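PDB 2Y0H: probable porin from Pseudomonas aeruginosa, which probably acts as an outer-membrane porin of the OprD family, a closed beta-barrel through which small solutes would cross the membrane. Local coordinates for residues 33-38 against 123-128; 106-111 against 131-136; 256-261 against 306-311. All coordinates share one frame; numbering follows the deposited sequence.

Interaction 1 (33-38 against 123-128)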
loop_
_atom_site.group_PDB
_atom_site.type_symbol
_atom_site.label_atom_id
_atom_site.label_comp_id
_atom_site.label_asym_id
_atom_site.label_seq_id
_atom_site.Cartn_x
_atom_site.Cartn_y
_atom_site.Cartn_z
ATOM N N ASN A 33 -2.957 16.660 -15.301
ATOM C CA ASN A 33 -3.985 15.631 -15.309
ATOM C C ASN A 33 -5.008 15.920 -14.240
ATOM O O ASN A 33 -4.663 16.146 -13.083
ATOM C CB ASN A 33 -3.398 14.250 -15.028
ATOM C CG ASN A 33 -2.769 13.627 -16.240
ATOM O OD1 ASN A 33 -1.616 13.197 -16.194
ATOM N ND2 ASN A 33 -3.521 13.560 -17.338
ATOM N N TRP A 34 -6.271 15.892 -14.629
ATOM C CA TRP A 34 -7.348 16.075 -13.692
ATOM C C TRP A 34 -8.327 14.941 -13.937
ATOM O O TRP A 34 -8.700 14.681 -15.077
ATOM C CB TRP A 34 -8.015 17.440 -13.900
ATOM C CG TRP A 34 -8.937 17.831 -12.771
ATOM C CD1 TRP A 34 -8.874 17.394 -11.485
ATOM C CD2 TRP A 34 -10.062 18.722 -12.837
ATOM N NE1 TRP A 34 -9.879 17.966 -10.736
ATOM C CE2 TRP A 34 -10.628 18.778 -11.544
ATOM C CE3 TRP A 34 -10.642 19.484 -13.858
ATOM C CZ2 TRP A 34 -11.750 19.558 -11.248
ATOM C CZ3 TRP A 34 -11.760 20.254 -13.561
ATOM C CH2 TRP A 34 -12.296 20.289 -12.267
ATOM N N SER A 35 -8.721 14.248 -12.875
ATOM C CA SER A 35 -9.665 13.147 -13.019
ATOM C C SER A 35 -10.468 12.890 -11.737
ATOM O O SER A 35 -10.157 13.432 -10.676
ATOM C CB SER A 35 -8.947 11.881 -13.511
ATOM O OG SER A 35 -7.939 11.461 -12.608
ATOM N N GLN A 36 -11.500 12.068 -11.840
ATOM C CA GLN A 36 -12.449 11.891 -10.755
ATOM C C GLN A 36 -12.790 10.416 -10.589
ATOM O O GLN A 36 -13.123 9.716 -11.562
ATOM C CB GLN A 36 -13.729 12.702 -11.020
ATOM C CG GLN A 36 -14.863 12.451 -10.017
ATOM C CD GLN A 36 -14.620 13.127 -8.672
ATOM O OE1 GLN A 36 -14.030 14.209 -8.609
ATOM N NE2 GLN A 36 -15.072 12.491 -7.592
ATOM N N GLY A 37 -12.712 9.949 -9.350
ATOM C CA GLY A 37 -12.988 8.567 -9.048
ATOM C C GLY A 37 -14.263 8.413 -8.249
ATOM O O GLY A 37 -14.625 9.278 -7.439
ATOM N N PHE A 38 -14.946 7.300 -8.495
ATOM C CA PHE A 38 -16.102 6.897 -7.717
ATOM C C PHE A 38 -15.897 5.440 -7.307
ATOM O O PHE A 38 -15.550 4.609 -8.141
ATOM C CB PHE A 38 -17.380 6.998 -8.553
ATOM C CG PHE A 38 -17.653 8.365 -9.087
ATOM C CD1 PHE A 38 -18.331 9.302 -8.316
ATOM C CD2 PHE A 38 -17.250 8.717 -10.365
ATOM C CE1 PHE A 38 -18.607 10.573 -8.812
ATOM C CE2 PHE A 38 -17.530 9.985 -10.876
ATOM C CZ PHE A 38 -18.207 10.914 -10.092
ATOM N N VAL A 123 -2.853 4.994 -3.912
ATOM C CA VAL A 123 -2.302 6.331 -3.889
ATOM C C VAL A 123 -2.563 7.044 -5.209
ATOM O O VAL A 123 -2.050 8.136 -5.443
ATOM C CB VAL A 123 -0.791 6.318 -3.595
ATOM C CG1 VAL A 123 -0.523 5.634 -2.259
ATOM C CG2 VAL A 123 -0.041 5.635 -4.719
ATOM N N ARG A 124 -3.350 6.416 -6.077
ATOM C CA ARG A 124 -3.732 7.040 -7.336
ATOM C C ARG A 124 -5.203 7.398 -7.286
ATOM O O ARG A 124 -5.714 7.779 -6.235
ATOM C CB ARG A 124 -3.449 6.111 -8.519
ATOM C CG ARG A 124 -1.973 5.778 -8.697
ATOM C CD ARG A 124 -1.779 4.509 -9.521
ATOM N NE ARG A 124 -0.427 4.462 -10.054
ATOM C CZ ARG A 124 0.658 4.231 -9.320
ATOM N NH1 ARG A 124 0.548 4.004 -8.014
ATOM N NH2 ARG A 124 1.858 4.223 -9.891
ATOM N N LEU A 125 -5.884 7.256 -8.419
ATOM C CA LEU A 125 -7.279 7.669 -8.525
ATOM C C LEU A 125 -8.215 6.655 -7.889
ATOM O O LEU A 125 -9.085 7.005 -7.093
ATOM C CB LEU A 125 -7.674 7.906 -9.988
ATOM C CG LEU A 125 -9.098 8.429 -10.206
ATOM C CD1 LEU A 125 -9.264 9.815 -9.582
ATOM C CD2 LEU A 125 -9.489 8.447 -11.698
ATOM N N LEU A 126 -8.039 5.397 -8.258
ATOM C CA LEU A 126 -8.892 4.334 -7.765
ATOM C C LEU A 126 -8.040 3.272 -7.094
ATOM O O LEU A 126 -6.867 3.126 -7.409
ATOM C CB LEU A 126 -9.685 3.722 -8.923
ATOM C CG LEU A 126 -10.717 4.645 -9.563
ATOM C CD1 LEU A 126 -11.227 4.033 -10.846
ATOM C CD2 LEU A 126 -11.859 4.916 -8.591
ATOM N N PRO A 127 -8.634 2.524 -6.165
ATOM C CA PRO A 127 -7.878 1.425 -5.568
ATOM C C PRO A 127 -7.661 0.318 -6.578
ATOM O O PRO A 127 -8.548 0.023 -7.380
ATOM C CB PRO A 127 -8.803 0.928 -4.459
ATOM C CG PRO A 127 -10.183 1.285 -4.944
ATOM C CD PRO A 127 -10.025 2.585 -5.681
ATOM N N GLN A 128 -6.476 -0.279 -6.543
ATOM C CA GLN A 128 -6.229 -1.536 -7.228
ATOM C C GLN A 128 -7.081 -2.614 -6.555
ATOM O O GLN A 128 -7.233 -2.610 -5.336
ATOM C CB GLN A 128 -4.750 -1.898 -7.099
ATOM C CG GLN A 128 -4.396 -3.330 -7.431
ATOM C CD GLN A 128 -2.902 -3.625 -7.198
ATOM O OE1 GLN A 128 -2.289 -3.093 -6.272
ATOM N NE2 GLN A 128 -2.320 -4.457 -8.050
#
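The side chain of Leu125 lies over the backbone of strand 30-43, from Ser35 to Gly37. Its CG stands anti to its own backbone N (chi1 -176°), and both methyls reach the strand. CD1 sits 3.5 Å from Gly37 N and also touches the carbonyl carbon of Gln36. CD2 comes within 3.5 Å of Ser35 OG; the CB of Ser35 points toward the loop. Next in the chain, Leu126 arrives with one methyl. Its CD2 packs 3.8 Å from Gly37 CA and 3.7 Å from Phe38 O. Gly37 presents bare backbone here, and a CB on it would be tight against Leu126 CD2 and Leu125 O. The fold is an antiparallel beta-barrel, and residues 123-128 belong to the loop between strands 118-119 and 129-137. That loop touches the barrel wall on the face of Ser35. Gln36 and Phe38 point the other way, and Phe38 touches a bound C8E detergent molecule, as expected for the outer surface of a membrane barrel. No hydrogen bond links the two segments; the leucine methyls make van der Waals contact with backbone atoms and a hydroxyl. Phe15 and Arg156 also pack on Leu125, while Arg13 NH1 hydrogen-bonds to Arg124 O.

Interaction 2 (106-111 against 131-136)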
loop_
_atom_site.group_PDB
_atom_site.type_symbol
_atom_site.label_atom_id
_atom_site.label_comp_id
_atom_site.label_asym_id
_atom_site.label_seq_id
_atom_site.Cartn_x
_atom_site.Cartn_y
_atom_site.Cartn_z
ATOM N N LEU A 106 -14.602 -15.909 5.598
ATOM C CA LEU A 106 -14.135 -16.176 4.252
ATOM C C LEU A 106 -14.753 -15.157 3.300
ATOM O O LEU A 106 -15.959 -14.901 3.349
ATOM C CB LEU A 106 -14.491 -17.598 3.820
ATOM C CG LEU A 106 -14.224 -17.941 2.351
ATOM C CD1 LEU A 106 -12.728 -17.961 2.058
ATOM C CD2 LEU A 106 -14.880 -19.259 1.959
ATOM N N GLN A 107 -13.928 -14.566 2.443
ATOM C CA GLN A 107 -14.455 -13.693 1.403
ATOM C C GLN A 107 -14.069 -14.249 0.053
ATOM O O GLN A 107 -12.923 -14.619 -0.148
ATOM C CB GLN A 107 -13.879 -12.296 1.540
ATOM C CG GLN A 107 -14.085 -11.672 2.901
ATOM C CD GLN A 107 -13.306 -10.391 3.043
ATOM O OE1 GLN A 107 -13.785 -9.325 2.667
ATOM N NE2 GLN A 107 -12.083 -10.491 3.560
ATOM N N VAL A 108 -15.016 -14.323 -0.872
ATOM C CA VAL A 108 -14.700 -14.797 -2.208
ATOM C C VAL A 108 -15.212 -13.804 -3.241
ATOM O O VAL A 108 -16.409 -13.551 -3.313
ATOM C CB VAL A 108 -15.302 -16.199 -2.490
ATOM C CG1 VAL A 108 -14.781 -16.737 -3.831
ATOM C CG2 VAL A 108 -14.968 -17.169 -1.366
ATOM N N GLY A 109 -14.301 -13.239 -4.029
ATOM C CA GLY A 109 -14.675 -12.320 -5.087
ATOM C C GLY A 109 -13.703 -11.167 -5.177
ATOM O O GLY A 109 -12.489 -11.354 -5.102
ATOM N N ILE A 110 -14.225 -9.959 -5.332
ATOM C CA ILE A 110 -13.356 -8.793 -5.397
ATOM C C ILE A 110 -12.763 -8.476 -4.016
ATOM O O ILE A 110 -13.448 -8.525 -3.000
ATOM C CB ILE A 110 -14.079 -7.574 -6.000
ATOM C CG1 ILE A 110 -13.063 -6.576 -6.558
ATOM C CG2 ILE A 110 -15.062 -6.937 -4.989
ATOM C CD1 ILE A 110 -13.695 -5.448 -7.344
ATOM N N LEU A 111 -11.471 -8.178 -3.989
ATOM C CA LEU A 111 -10.772 -7.959 -2.734
ATOM C C LEU A 111 -9.816 -6.794 -2.842
ATOM O O LEU A 111 -9.302 -6.491 -3.926
ATOM C CB LEU A 111 -9.957 -9.197 -2.378
ATOM C CG LEU A 111 -10.711 -10.511 -2.220
ATOM C CD1 LEU A 111 -9.706 -11.655 -2.057
ATOM C CD2 LEU A 111 -11.605 -10.397 -1.004
ATOM N N ASP A 131 -9.117 -10.301 -7.637
ATOM C CA ASP A 131 -10.125 -11.335 -7.416
ATOM C C ASP A 131 -9.434 -12.499 -6.736
ATOM O O ASP A 131 -8.349 -12.913 -7.153
ATOM C CB ASP A 131 -10.764 -11.813 -8.717
ATOM C CG ASP A 131 -11.546 -10.722 -9.421
ATOM O OD1 ASP A 131 -11.976 -9.763 -8.747
ATOM O OD2 ASP A 131 -11.730 -10.828 -10.649
ATOM N N GLY A 132 -10.060 -13.019 -5.686
ATOM C CA GLY A 132 -9.524 -14.164 -4.985
ATOM C C GLY A 132 -10.411 -14.673 -3.872
ATOM O O GLY A 132 -11.598 -14.342 -3.766
ATOM N N ALA A 133 -9.824 -15.513 -3.041
ATOM C CA ALA A 133 -10.502 -16.018 -1.864
ATOM C C ALA A 133 -9.573 -15.794 -0.672
ATOM O O ALA A 133 -8.391 -16.143 -0.728
ATOM C CB ALA A 133 -10.837 -17.484 -2.039
ATOM N N LEU A 134 -10.107 -15.186 0.384
ATOM C CA LEU A 134 -9.324 -14.805 1.558
ATOM C C LEU A 134 -9.997 -15.279 2.850
ATOM O O LEU A 134 -11.141 -14.914 3.144
ATOM C CB LEU A 134 -9.159 -13.275 1.606
ATOM C CG LEU A 134 -8.189 -12.660 2.622
ATOM C CD1 LEU A 134 -6.804 -13.249 2.475
ATOM C CD2 LEU A 134 -8.142 -11.132 2.455
ATOM N N LEU A 135 -9.273 -16.082 3.618
ATOM C CA LEU A 135 -9.772 -16.623 4.880
ATOM C C LEU A 135 -8.993 -15.958 5.999
ATOM O O LEU A 135 -7.768 -15.947 5.966
ATOM C CB LEU A 135 -9.556 -18.143 4.909
ATOM C CG LEU A 135 -10.142 -19.103 5.959
ATOM C CD1 LEU A 135 -9.315 -19.094 7.235
ATOM C CD2 LEU A 135 -11.627 -18.859 6.252
ATOM N N THR A 136 -9.696 -15.367 6.961
ATOM C CA THR A 136 -9.044 -14.761 8.126
ATOM C C THR A 136 -9.657 -15.356 9.387
ATOM O O THR A 136 -10.863 -15.583 9.457
ATOM C CB THR A 136 -9.197 -13.221 8.167
ATOM O OG1 THR A 136 -10.578 -12.878 8.342
ATOM C CG2 THR A 136 -8.708 -12.587 6.879
HETATM O O HOH W 1 -11.405 -12.867 5.076
#
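Asp131 pairs with Ile110, just past strand 104-108, which runs antiparallel to strand 129-137 as its neighbour in the wall of the porin barrel. The Asp131 carboxylate crosses the Ile110 side chain obliquely, with OD1 4.0 Å from Ile110 CG1. Its OD2 forms a salt bridge with Arg154 on the next strand, 143-154. Gly132 follows, in a hydrogen-bonded pair with Gly109. Gly109 N donates to Gly132 O at 2.9 Å, and Gly132 N returns a bond to Gly109 O. The chain turns a corner at Gly109 and Ile110. Gly109 has backbone angles (phi 140°, psi -136°) at which a side chain would collide with the carbonyl oxygen of Val108. Past the corner, Leu111 CD1 comes back over Gly132, 3.6 Å from its carbonyl carbon. Ala133 faces Val108 in a non-hydrogen-bonded pair, and its CA-H points to Gln107 O. Leu134 and Gln107 form the next hydrogen-bonded pair, joined by two backbone bonds. Their side chains run side by side on one face, and Leu134 CB also touches Leu111 CD1. Leu135 turns to the other face, where its CD2 meets Leu106 CB at 4.0 Å. Leu106 also touches a bound C8E detergent molecule, which suggests that this face looks outward to the membrane. A water with a weak link to Thr136 OG1 finishes the row: it accepts from Gln107 NE2 at 2.9 Å and donates to Leu134 O at 2.8 Å, a second bond on that carbonyl oxygen after the one from Gln107 N.

Interaction 3 (256-261 against 306-311)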
loop_
_atom_site.group_PDB
_atom_site.type_symbol
_atom_site.label_atom_id
_atom_site.label_comp_id
_atom_site.label_asym_id
_atom_site.label_seq_id
_atom_site.Cartn_x
_atom_site.Cartn_y
_atom_site.Cartn_z
ATOM N N ALA A 256 6.064 12.440 19.937
ATOM C CA ALA A 256 6.174 13.364 21.076
ATOM C C ALA A 256 5.087 14.420 21.044
ATOM O O ALA A 256 5.176 15.373 20.282
ATOM C CB ALA A 256 7.550 14.029 21.104
ATOM N N GLY A 257 4.070 14.257 21.881
ATOM C CA GLY A 257 2.905 15.123 21.827
ATOM C C GLY A 257 2.321 15.159 20.426
ATOM O O GLY A 257 1.890 14.134 19.897
ATOM N N ALA A 258 2.338 16.337 19.810
ATOM C CA ALA A 258 1.786 16.518 18.467
ATOM C C ALA A 258 2.839 16.350 17.351
ATOM O O ALA A 258 2.507 16.428 16.166
ATOM C CB ALA A 258 1.111 17.886 18.364
ATOM N N HIS A 259 4.096 16.132 17.740
ATOM C CA HIS A 259 5.202 15.925 16.800
ATOM C C HIS A 259 5.533 14.446 16.630
ATOM O O HIS A 259 5.312 13.663 17.543
ATOM C CB HIS A 259 6.466 16.600 17.325
ATOM C CG HIS A 259 6.282 18.036 17.695
ATOM N ND1 HIS A 259 6.613 19.071 16.848
ATOM C CD2 HIS A 259 5.819 18.609 18.831
ATOM C CE1 HIS A 259 6.355 20.221 17.444
ATOM N NE2 HIS A 259 5.873 19.968 18.647
ATOM N N ALA A 260 6.082 14.078 15.474
ATOM C CA ALA A 260 6.695 12.758 15.294
ATOM C C ALA A 260 7.965 12.869 14.460
ATOM O O ALA A 260 7.989 13.567 13.451
ATOM C CB ALA A 260 5.720 11.768 14.663
ATOM N N PHE A 261 9.014 12.178 14.896
ATOM C CA PHE A 261 10.320 12.216 14.249
ATOM C C PHE A 261 10.754 10.797 13.884
ATOM O O PHE A 261 10.857 9.929 14.749
ATOM C CB PHE A 261 11.369 12.837 15.183
ATOM C CG PHE A 261 10.954 14.162 15.795
ATOM C CD1 PHE A 261 11.247 15.359 15.161
ATOM C CD2 PHE A 261 10.289 14.205 17.012
ATOM C CE1 PHE A 261 10.876 16.569 15.715
ATOM C CE2 PHE A 261 9.916 15.422 17.573
ATOM C CZ PHE A 261 10.215 16.601 16.922
ATOM N N TYR A 306 9.318 13.962 9.332
ATOM C CA TYR A 306 8.746 14.757 10.406
ATOM C C TYR A 306 7.248 14.914 10.215
ATOM O O TYR A 306 6.789 15.186 9.110
ATOM C CB TYR A 306 9.401 16.135 10.456
ATOM C CG TYR A 306 8.735 17.064 11.440
ATOM C CD1 TYR A 306 8.837 16.847 12.810
ATOM C CD2 TYR A 306 7.983 18.144 11.001
ATOM C CE1 TYR A 306 8.218 17.688 13.712
ATOM C CE2 TYR A 306 7.371 18.992 11.897
ATOM C CZ TYR A 306 7.487 18.759 13.247
ATOM O OH TYR A 306 6.869 19.600 14.134
ATOM N N ASP A 307 6.493 14.728 11.293
ATOM C CA ASP A 307 5.050 14.928 11.265
ATOM C C ASP A 307 4.618 15.968 12.277
ATOM O O ASP A 307 5.183 16.059 13.368
ATOM C CB ASP A 307 4.302 13.626 11.559
ATOM C CG ASP A 307 4.545 12.571 10.510
ATOM O OD1 ASP A 307 5.548 11.817 10.629
ATOM O OD2 ASP A 307 3.726 12.497 9.572
ATOM N N TYR A 308 3.606 16.748 11.914
ATOM C CA TYR A 308 2.996 17.656 12.869
ATOM C C TYR A 308 1.466 17.646 12.789
ATOM O O TYR A 308 0.887 17.778 11.708
ATOM C CB TYR A 308 3.548 19.077 12.736
ATOM C CG TYR A 308 3.131 19.948 13.906
ATOM C CD1 TYR A 308 3.585 19.675 15.195
ATOM C CD2 TYR A 308 2.251 21.012 13.730
ATOM C CE1 TYR A 308 3.188 20.459 16.283
ATOM C CE2 TYR A 308 1.845 21.798 14.802
ATOM C CZ TYR A 308 2.318 21.520 16.075
ATOM O OH TYR A 308 1.917 22.291 17.134
ATOM N N ASP A 309 0.834 17.448 13.942
ATOM C CA ASP A 309 -0.612 17.574 14.096
ATOM C C ASP A 309 -0.906 18.983 14.649
ATOM O O ASP A 309 -0.421 19.362 15.720
ATOM C CB ASP A 309 -1.140 16.463 15.016
ATOM C CG ASP A 309 -2.681 16.443 15.128
ATOM O OD1 ASP A 309 -3.332 17.470 14.877
ATOM O OD2 ASP A 309 -3.241 15.392 15.492
ATOM N N PHE A 310 -1.662 19.771 13.894
ATOM C CA PHE A 310 -1.895 21.174 14.243
ATOM C C PHE A 310 -3.057 21.382 15.229
ATOM O O PHE A 310 -3.418 22.518 15.528
ATOM C CB PHE A 310 -2.139 22.014 12.983
ATOM C CG PHE A 310 -0.891 22.349 12.202
ATOM C CD1 PHE A 310 -0.406 21.483 11.233
ATOM C CD2 PHE A 310 -0.229 23.548 12.409
ATOM C CE1 PHE A 310 0.729 21.795 10.502
ATOM C CE2 PHE A 310 0.907 23.865 11.681
ATOM C CZ PHE A 310 1.387 22.988 10.730
ATOM N N ALA A 311 -3.629 20.292 15.728
ATOM C CA ALA A 311 -4.770 20.363 16.643
ATOM C C ALA A 311 -4.535 21.277 17.857
ATOM O O ALA A 311 -5.362 22.138 18.161
ATOM C CB ALA A 311 -5.180 18.965 17.097
#
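His259 meets two tyrosines of the neighbouring strand, each in a different way. Tyr306 approaches the edge of the imidazole. Its OH lies 2.8 Å from ND1 in a hydrogen bond whose donor could be either atom. The two rings meet rim to rim, with planes at 39°. Tyr308 comes over one face of the same imidazole. Its CE1 sits 3.4 Å above the ring plane, offset toward the rim, and the two side chains run side by side. Here the planes are inclined at 48°, and the pair is oblique. Phe261 and Tyr306 also lie alongside each other, with CE1 to CE1 at 3.5 Å. With CG anti to the backbone N (chi1 173°), the Tyr306 ring leans across to His259 and Phe261. All four rings share one face and form an aromatic cluster. On the other face, Ala260 CB packs 3.9 Å from Asp307 CB, and Asp307 OD1 makes a salt bridge with Arg305. Ala260 and Asp307 are a hydrogen-bonded pair, with Asp307 N 2.9 Å from Ala260 O. Farther on, Asp309 N donates to Ala258 O at 3.0 Å, and Ala258 CB reaches Tyr308 CE1. Asp309 OD1 accepts from Ala311 N, an Asx turn as the strand ends. Beside the type II' hairpin turn from Ala256 to His259, strands 259-269 and 300-309 form adjacent antiparallel staves near one end of the porin-type barrel.

From the N terminus, residues 33-38 lie on the barrel strand 30-43. Interaction 1 closes when the chain returns 85 residues later in the loop before strand 129-137. Interaction 2 opens inside that span, at 106-111, and closes beyond it at 131-136, so the two contacts cross. Their segments adjoin in sequence, yet their centres lie 23 Å apart. Interaction 1 ties a loop to the wall, while interaction 2 joins neighbouring wall strands. Interaction 3 follows in series. It pairs strands 259-269 and 300-309, with 44 residues between its segments. It lies across the chain's centre from interaction 2, with centres about 37 Å apart. All three reach the same closed sheet.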